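PDB 5DK5: 3'-5' exonuclease crn-4 from Caenorhabditis elegans, which digests DNA and RNA as a DEDDh-family 3'-5' exonuclease, taking part in apoptotic DNA degradation. Local coordinates for residues B[21-26]-B[197-202]. Sequence-based numbering, arbitrary orientation.
Sequences LLILDF and NIATIL
With chi1 at -64°, Ile23 holds CG2 anti to its backbone N and CG1 beside that N, which turns CG2 to Ile198 and CG1 to Ala199. A chi2 of 85° then puts CD1 against both Ala199 and Leu202. In detail, Ile23 CG2 comes up to Ile198 CG2 at 3.5 Å, a snug methyl-to-methyl contact, with Ile198 CB almost as near; the side chains of the two isoleucines lie alongside, pointing opposite ways. Ile23 CD1 rests 3.8 Å from Ala199 CB, and Ile23 CG1 sits 3.9 Å from Ala199 CA, an approach to the helix backbone that the small alanine side chain permits. Ile23 CD1 also meets Leu202 CD2 at 4.0 Å. That same leucine methyl takes Leu21 CD1 as well, at 3.9 Å, and the Leu202 side chain runs aslant to those of Leu21 and Ile23. The register is centred on Ile23 and Ala199; the axes of the two segments approach to 8.8 Å, with their N-to-C directions 144° apart. An alanine in place of Ile23 would probably open a gap facing Ile198, Ala199 and Leu202, leaving Leu21 to Leu202 as the remaining close side-chain contact between strand and helix here. Strand 20-28 lies inside the sheet between strands 41-50 and 116-120, and helix 191-207 packs on one face of it, an element of the RNase H-like exonuclease fold. Val47 and Tyr49 of strand 41-50 also touch Ile23, while Ile173 of helix 172-179 touches Ile198. Asp25 and Glu27 on the strand and Asp194 on the helix bind magnesium. The chemistry is wholly apolar: buried hydrocarbon, with no polar bond between the two segments, joins two elements that carry the acidic magnesium ligands.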
# COMPACT_ATOMS: atom_id res chain seq x y z
N LEU B 21 -32.26 14.82 -2.03
CA LEU B 21 -31.25 14.04 -2.74
C LEU B 21 -29.88 14.27 -2.13
O LEU B 21 -29.42 15.41 -2.02
CB LEU B 21 -31.24 14.40 -4.23
CG LEU B 21 -32.51 14.06 -5.02
CD1 LEU B 21 -32.39 14.58 -6.44
CD2 LEU B 21 -32.77 12.56 -5.02
N LEU B 22 -29.22 13.18 -1.75
CA LEU B 22 -27.90 13.25 -1.13
C LEU B 22 -26.83 12.88 -2.15
O LEU B 22 -26.71 11.73 -2.54
CB LEU B 22 -27.82 12.32 0.07
CG LEU B 22 -28.85 12.54 1.18
CD1 LEU B 22 -28.66 11.52 2.29
CD2 LEU B 22 -28.76 13.96 1.73
N ILE B 23 -26.05 13.87 -2.58
CA ILE B 23 -24.98 13.62 -3.52
C ILE B 23 -23.81 12.97 -2.78
O ILE B 23 -23.15 13.61 -1.97
CB ILE B 23 -24.51 14.92 -4.22
CG1 ILE B 23 -25.63 15.50 -5.07
CG2 ILE B 23 -23.29 14.65 -5.09
CD1 ILE B 23 -26.60 16.40 -4.32
N LEU B 24 -23.58 11.69 -3.06
CA LEU B 24 -22.61 10.89 -2.33
C LEU B 24 -21.32 10.68 -3.12
O LEU B 24 -21.35 10.56 -4.35
CB LEU B 24 -23.23 9.54 -1.96
CG LEU B 24 -22.32 8.50 -1.29
CD1 LEU B 24 -23.13 7.68 -0.30
CD2 LEU B 24 -21.68 7.59 -2.32
N ASP B 25 -20.19 10.63 -2.42
CA ASP B 25 -18.90 10.41 -3.05
C ASP B 25 -17.91 9.71 -2.13
O ASP B 25 -17.67 10.16 -1.00
CB ASP B 25 -18.30 11.74 -3.51
CG ASP B 25 -16.97 11.56 -4.22
OD1 ASP B 25 -15.93 11.45 -3.54
OD2 ASP B 25 -16.98 11.52 -5.47
N PHE B 26 -17.34 8.61 -2.62
CA PHE B 26 -16.28 7.90 -1.91
C PHE B 26 -14.95 8.07 -2.63
O PHE B 26 -14.89 8.07 -3.86
CB PHE B 26 -16.60 6.40 -1.80
CG PHE B 26 -17.71 6.08 -0.83
CD1 PHE B 26 -17.64 6.48 0.49
CD2 PHE B 26 -18.80 5.34 -1.25
CE1 PHE B 26 -18.65 6.17 1.38
CE2 PHE B 26 -19.82 5.02 -0.37
CZ PHE B 26 -19.74 5.44 0.95
N ASN B 197 -19.64 19.47 -7.54
CA ASN B 197 -19.77 19.45 -9.00
C ASN B 197 -20.99 18.65 -9.44
O ASN B 197 -21.75 19.09 -10.30
CB ASN B 197 -18.50 18.87 -9.64
CG ASN B 197 -17.40 19.90 -9.79
OD1 ASN B 197 -17.52 20.83 -10.58
ND2 ASN B 197 -16.33 19.73 -9.03
N ILE B 198 -21.17 17.47 -8.84
CA ILE B 198 -22.31 16.62 -9.17
C ILE B 198 -23.61 17.32 -8.79
O ILE B 198 -24.60 17.25 -9.52
CB ILE B 198 -22.22 15.26 -8.45
CG1 ILE B 198 -21.04 14.45 -9.00
CG2 ILE B 198 -23.51 14.46 -8.62
CD1 ILE B 198 -20.68 13.23 -8.16
N ALA B 199 -23.60 18.00 -7.64
CA ALA B 199 -24.78 18.71 -7.16
C ALA B 199 -25.17 19.84 -8.12
O ALA B 199 -26.34 20.01 -8.44
CB ALA B 199 -24.53 19.26 -5.77
N THR B 200 -24.18 20.60 -8.57
CA THR B 200 -24.42 21.70 -9.49
C THR B 200 -24.90 21.18 -10.83
O THR B 200 -25.80 21.75 -11.45
CB THR B 200 -23.16 22.55 -9.69
OG1 THR B 200 -22.67 22.99 -8.41
CG2 THR B 200 -23.45 23.77 -10.56
N ILE B 201 -24.30 20.08 -11.28
CA ILE B 201 -24.74 19.41 -12.51
C ILE B 201 -26.18 18.95 -12.34
O ILE B 201 -27.02 19.19 -13.21
CB ILE B 201 -23.84 18.21 -12.85
CG1 ILE B 201 -22.45 18.70 -13.27
CG2 ILE B 201 -24.44 17.38 -13.99
CD1 ILE B 201 -21.38 17.62 -13.21
N LEU B 202 -26.45 18.28 -11.22
CA LEU B 202 -27.79 17.79 -10.92
C LEU B 202 -28.81 18.91 -10.97
O LEU B 202 -29.89 18.76 -11.54
CB LEU B 202 -27.81 17.12 -9.54
CG LEU B 202 -29.17 16.72 -8.97
CD1 LEU B 202 -29.83 15.67 -9.84
CD2 LEU B 202 -29.02 16.22 -7.54